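Local atomic coordinates of peptidase, M20/M25/M40 family (Staphylococcus aureus, PDB entry 4EWT), a protein that probably hydrolyses amide bonds of N-acylated amino acids or related substrates, as a manganese-bound amidohydrolase of the M20/M25/M40 peptidase family. Residues A[15-20]-A[371-376]; A[349-354]-A[366-371]. One frame throughout, in Å; residues are numbered along the deposited sequence.

Contact 1: residues A[15-20]-A[371-376]; sequences KMIEIR and KSLLIS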
loop_
_atom_site.group_PDB
_atom_site.type_symbol
_atom_site.label_atom_id
_atom_site.label_comp_id
_atom_site.label_asym_id
_atom_site.label_seq_id
_atom_site.Cartn_x
_atom_site.Cartn_y
_atom_site.Cartn_z
ATOM N N LYS A 15 21.957 16.872 51.970
ATOM C CA LYS A 15 22.803 17.603 51.070
ATOM C C LYS A 15 22.539 17.222 49.587
ATOM O O LYS A 15 22.561 18.064 48.721
ATOM C CB LYS A 15 24.259 17.352 51.456
ATOM C CG LYS A 15 25.294 18.189 50.807
ATOM C CD LYS A 15 26.574 18.052 51.586
ATOM C CE LYS A 15 27.829 18.068 50.757
ATOM N NZ LYS A 15 28.673 19.284 50.791
ATOM N N MET A 16 22.334 15.946 49.326
ATOM C CA MET A 16 22.016 15.475 47.960
ATOM C C MET A 16 20.733 16.134 47.469
ATOM O O MET A 16 20.658 16.605 46.335
ATOM C CB MET A 16 21.817 13.957 47.919
ATOM C CG MET A 16 22.965 13.136 48.460
ATOM S SD MET A 16 22.567 11.383 48.417
ATOM C CE MET A 16 24.017 10.696 49.205
ATOM N N ILE A 17 19.738 16.164 48.353
ATOM C CA ILE A 17 18.415 16.698 48.061
ATOM C C ILE A 17 18.489 18.198 47.770
ATOM O O ILE A 17 17.965 18.664 46.753
ATOM C CB ILE A 17 17.428 16.353 49.199
ATOM C CG1 ILE A 17 17.173 14.841 49.217
ATOM C CG2 ILE A 17 16.113 17.128 49.053
ATOM C CD1 ILE A 17 16.574 14.315 50.507
ATOM N N GLU A 18 19.161 18.931 48.656
ATOM C CA GLU A 18 19.423 20.362 48.494
ATOM C C GLU A 18 20.168 20.670 47.186
ATOM O O GLU A 18 19.866 21.651 46.505
ATOM C CB GLU A 18 20.205 20.866 49.714
ATOM C CG GLU A 18 20.891 22.215 49.574
ATOM C CD GLU A 18 22.041 22.351 50.545
ATOM O OE1 GLU A 18 21.803 22.766 51.698
ATOM O OE2 GLU A 18 23.188 22.024 50.161
ATOM N N ILE A 19 21.126 19.818 46.826
ATOM C CA ILE A 19 21.870 19.998 45.578
ATOM C C ILE A 19 21.024 19.680 44.332
ATOM O O ILE A 19 21.115 20.395 43.330
ATOM C CB ILE A 19 23.211 19.214 45.583
ATOM C CG1 ILE A 19 24.202 19.877 46.565
ATOM C CG2 ILE A 19 23.808 19.146 44.179
ATOM C CD1 ILE A 19 25.399 18.997 46.941
ATOM N N ARG A 20 20.201 18.670 44.397
ATOM C CA ARG A 20 19.390 18.348 43.259
ATOM C C ARG A 20 18.471 19.525 42.934
ATOM O O ARG A 20 18.362 19.949 41.821
ATOM C CB ARG A 20 18.546 17.142 43.544
ATOM C CG ARG A 20 17.101 17.447 43.313
ATOM C CD ARG A 20 16.321 16.255 42.920
ATOM N NE ARG A 20 15.502 16.511 41.748
ATOM C CZ ARG A 20 14.180 16.514 41.729
ATOM N NH1 ARG A 20 13.502 16.304 42.817
ATOM N NH2 ARG A 20 13.543 16.756 40.609
ATOM N N LYS A 371 14.249 9.724 47.145
ATOM C CA LYS A 371 15.027 8.711 47.849
ATOM C C LYS A 371 15.775 7.783 46.893
ATOM O O LYS A 371 16.462 6.857 47.329
ATOM C CB LYS A 371 14.173 7.939 48.859
ATOM C CG LYS A 371 13.119 7.038 48.268
ATOM C CD LYS A 371 12.131 6.605 49.349
ATOM C CE LYS A 371 11.252 7.761 49.809
ATOM N NZ LYS A 371 10.518 7.432 51.071
ATOM N N SER A 372 15.638 8.045 45.590
ATOM C CA SER A 372 16.496 7.431 44.581
ATOM C C SER A 372 17.922 7.967 44.691
ATOM O O SER A 372 18.866 7.297 44.266
ATOM C CB SER A 372 15.958 7.701 43.175
ATOM O OG SER A 372 15.895 9.094 42.903
ATOM N N LEU A 373 18.074 9.170 45.254
ATOM C CA LEU A 373 19.394 9.803 45.405
ATOM C C LEU A 373 20.320 8.971 46.286
ATOM O O LEU A 373 21.424 8.605 45.878
ATOM C CB LEU A 373 19.277 11.227 45.971
ATOM C CG LEU A 373 18.724 12.346 45.082
ATOM C CD1 LEU A 373 18.332 13.547 45.915
ATOM C CD2 LEU A 373 19.719 12.767 44.018
ATOM N N LEU A 374 19.851 8.670 47.492
ATOM C CA LEU A 374 20.632 7.916 48.470
ATOM C C LEU A 374 20.919 6.494 47.980
ATOM O O LEU A 374 22.047 6.004 48.102
ATOM C CB LEU A 374 19.918 7.915 49.832
ATOM C CG LEU A 374 20.518 7.140 51.011
ATOM C CD1 LEU A 374 21.952 7.571 51.307
ATOM C CD2 LEU A 374 19.637 7.278 52.248
ATOM N N ILE A 375 19.897 5.854 47.414
ATOM C CA ILE A 375 20.018 4.495 46.881
ATOM C C ILE A 375 21.075 4.408 45.779
ATOM O O ILE A 375 21.832 3.442 45.720
ATOM C CB ILE A 375 18.656 3.958 46.371
ATOM C CG1 ILE A 375 17.689 3.759 47.542
ATOM C CG2 ILE A 375 18.830 2.644 45.601
ATOM C CD1 ILE A 375 16.246 3.446 47.105
ATOM N N SER A 376 21.132 5.425 44.919
ATOM C CA SER A 376 22.132 5.488 43.855
ATOM C C SER A 376 23.552 5.584 44.422
ATOM O O SER A 376 24.450 4.846 44.005
ATOM C CB SER A 376 21.846 6.664 42.923
ATOM O OG SER A 376 20.599 6.485 42.276
#
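Leu373 meets Met16, Ile17 and Arg20 mainly through one methyl, CD1; no hydrogen bond joins the two segments, and the contact is van der Waals packing. CD1 sits 3.7 Å from CG1 of Ile17, whose side chain crosses that of Leu373 at a slant. The same methyl lies 4.0 Å from Met16 CB and 4.3 Å from Arg20 CB, so it rests on one turn of helix 13-25. Met16 reaches further across: beyond CG its chain is extended (chi2 177°), and SD lies over the peptide joining Leu373 to Leu374, 3.9 Å from Leu374 N. The terminal methyl CE then meets Leu374 CD1 at 4.3 Å.

The short helical segments cross at 119°, their axes 10.1 Å apart. Both belong to the α/β catalytic domain typical of this family, and helix 105-120 lies beside them, with Val114 touching Met16 and Ala107 touching Leu373.

Ser372 and Ser376 bond within their own helix: Ser376 N and OG both reach Ser372 O, from opposite faces of its carbonyl plane, with OG at 2.8 Å. Arg20 instead finds its partners outside both segments, in salt bridges with Asp106, next to the manganese ligand His105, and with Glu370.

Contact 2: residues A[349-354]-A[366-371]; sequences TGAAVE and FNISEK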
loop_
_atom_site.group_PDB
_atom_site.type_symbol
_atom_site.label_atom_id
_atom_site.label_comp_id
_atom_site.label_asym_id
_atom_site.label_seq_id
_atom_site.Cartn_x
_atom_site.Cartn_y
_atom_site.Cartn_z
ATOM N N THR A 349 18.038 2.995 38.975
ATOM C CA THR A 349 17.478 3.179 40.309
ATOM C C THR A 349 15.987 3.531 40.209
ATOM O O THR A 349 15.617 4.552 39.619
ATOM C CB THR A 349 18.194 4.306 41.102
ATOM O OG1 THR A 349 19.602 4.049 41.177
ATOM C CG2 THR A 349 17.618 4.402 42.523
ATOM N N GLY A 350 15.139 2.695 40.803
ATOM C CA GLY A 350 13.707 2.975 40.834
ATOM C C GLY A 350 13.459 4.358 41.408
ATOM O O GLY A 350 13.993 4.708 42.468
ATOM N N ALA A 351 12.655 5.149 40.707
ATOM C CA ALA A 351 12.413 6.534 41.100
ATOM C C ALA A 351 10.949 6.971 40.955
ATOM O O ALA A 351 10.659 8.169 40.970
ATOM C CB ALA A 351 13.327 7.459 40.310
ATOM N N ALA A 352 10.037 6.009 40.818
ATOM C CA ALA A 352 8.603 6.308 40.708
ATOM C C ALA A 352 8.063 6.949 41.991
ATOM O O ALA A 352 8.287 6.438 43.088
ATOM C CB ALA A 352 7.809 5.053 40.360
ATOM N N VAL A 353 7.366 8.073 41.835
ATOM C CA VAL A 353 6.791 8.808 42.965
ATOM C C VAL A 353 5.792 7.947 43.742
ATOM O O VAL A 353 5.104 7.108 43.157
ATOM C CB VAL A 353 6.134 10.145 42.515
ATOM C CG1 VAL A 353 7.197 11.160 42.104
ATOM C CG2 VAL A 353 5.138 9.919 41.374
ATOM N N GLU A 354 5.733 8.148 45.057
ATOM C CA GLU A 354 4.888 7.333 45.938
ATOM C C GLU A 354 3.406 7.606 45.708
ATOM O O GLU A 354 2.629 6.682 45.464
ATOM C CB GLU A 354 5.238 7.557 47.420
ATOM C CG GLU A 354 6.695 7.917 47.716
ATOM C CD GLU A 354 7.690 6.787 47.453
ATOM O OE1 GLU A 354 8.871 6.953 47.825
ATOM O OE2 GLU A 354 7.306 5.744 46.878
ATOM N N PHE A 366 7.232 15.335 34.533
ATOM C CA PHE A 366 8.238 14.390 35.034
ATOM C C PHE A 366 8.629 14.671 36.483
ATOM O O PHE A 366 8.969 15.807 36.829
ATOM C CB PHE A 366 9.480 14.438 34.130
ATOM C CG PHE A 366 10.649 13.632 34.632
ATOM C CD1 PHE A 366 10.752 12.277 34.338
ATOM C CD2 PHE A 366 11.660 14.235 35.377
ATOM C CE1 PHE A 366 11.837 11.528 34.791
ATOM C CE2 PHE A 366 12.748 13.493 35.833
ATOM C CZ PHE A 366 12.834 12.136 35.536
ATOM N N ASN A 367 8.571 13.635 37.319
ATOM C CA ASN A 367 8.993 13.730 38.722
ATOM C C ASN A 367 9.460 12.384 39.268
ATOM O O ASN A 367 8.961 11.327 38.868
ATOM C CB ASN A 367 7.874 14.298 39.607
ATOM C CG ASN A 367 8.398 14.956 40.888
ATOM O OD1 ASN A 367 9.528 14.718 41.331
ATOM N ND2 ASN A 367 7.563 15.794 41.490
ATOM N N ILE A 368 10.422 12.443 40.185
ATOM C CA ILE A 368 10.998 11.254 40.797
ATOM C C ILE A 368 10.874 11.275 42.331
ATOM O O ILE A 368 10.777 12.345 42.938
ATOM C CB ILE A 368 12.489 11.094 40.394
ATOM C CG1 ILE A 368 13.286 12.357 40.765
ATOM C CG2 ILE A 368 12.606 10.774 38.901
ATOM C CD1 ILE A 368 14.754 12.348 40.353
ATOM N N SER A 369 10.858 10.111 42.934
ATOM C CA SER A 369 11.024 10.002 44.335
ATOM C C SER A 369 12.459 10.359 44.674
ATOM O O SER A 369 13.374 9.819 44.105
ATOM C CB SER A 369 10.762 8.598 44.761
ATOM O OG SER A 369 11.557 8.343 45.871
ATOM N N GLU A 370 12.637 11.279 45.614
ATOM C CA GLU A 370 13.963 11.811 45.925
ATOM C C GLU A 370 14.824 10.857 46.746
ATOM O O GLU A 370 16.003 11.141 47.001
ATOM C CB GLU A 370 13.861 13.188 46.595
ATOM C CG GLU A 370 13.618 14.320 45.599
ATOM C CD GLU A 370 13.555 15.692 46.246
ATOM O OE1 GLU A 370 12.812 15.859 47.234
ATOM O OE2 GLU A 370 14.244 16.611 45.754
ATOM N N LYS A 371 14.249 9.724 47.145
ATOM C CA LYS A 371 15.027 8.711 47.849
ATOM C C LYS A 371 15.775 7.783 46.893
ATOM O O LYS A 371 16.462 6.857 47.329
ATOM C CB LYS A 371 14.173 7.939 48.859
ATOM C CG LYS A 371 13.119 7.038 48.268
ATOM C CD LYS A 371 12.131 6.605 49.349
ATOM C CE LYS A 371 11.252 7.761 49.809
ATOM N NZ LYS A 371 10.518 7.432 51.071
HETATM O O HOH W 1 7.331 8.932 38.846
#
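Ala351 and Ser369 make the one direct hydrogen bond between these segments: Ser369 N donates to Ala351 O at 2.8 Å, with 160° at the hydrogen. The donor comes in 42° out of the carbonyl plane, from above it. Ala351 O also receives a CA-H...O contact from Ile368 CA at 3.1 Å, so two successive residues of the loop lean on one carbonyl. Beside it, Ala351 CB packs against CG2 and CB of Ile368.

The next polar pair is joined through water. Val353 N donates to a water, which in turn donates a hydrogen bond to Asn367 O at 2.9 Å, bridging two backbone groups. Val353 CG1, set beside its own backbone N, lies against the Asn367 and Ile368 backbone, 3.7 Å from Ile368 C. Ile368 N gives Asn367 OD1 a weak, bent hydrogen bond. Ala352 O is satisfied by Thr171 OG1.

At the far end Ser369 OG accepts from Lys371 N at 3.3 Å, a capping bond in the turn that leads into helix 372-386, and Ser369 O receives Ser372 OG. Glu354 bends at chi2 (-68°) and approaches Lys371 at a slant. Its OE1 touches Lys371 CE at 3.2 Å, while NZ stays 3.7 Å away, a long salt bridge between two exposed residues.

After strand 344-350 the chain of 351-354 runs nearly at a right angle to 367-371, which leads into helix 372-386 a few residues after the manganese ligand His362. The chemistry implies that backbone groups, with one water, fix the crossing, and that the Glu354-Lys371 pair probably adds only a modest, solvent-screened attraction.

From the N terminus the chain passes helix 2-11 and reaches helix 13-25, which contact 1 brings against the start of helix 372-386, closing a loop of 350 residues that takes in most of the chain. Within that span, close to its end, contact 2 closes a far smaller loop of 11 residues, which carries the manganese ligand His362 and joins the end of strand 344-350 to the entry of the same helix. The contacts share Lys371. Arg20 of contact 1 forms a salt bridge with Glu370 of contact 2, and Ser376 OG and Thr349 OG1 lie 2.9 Å apart, probably hydrogen-bonded. Helix 13-25, the C-terminal helix 372-386 and the central sheet are thereby tied together.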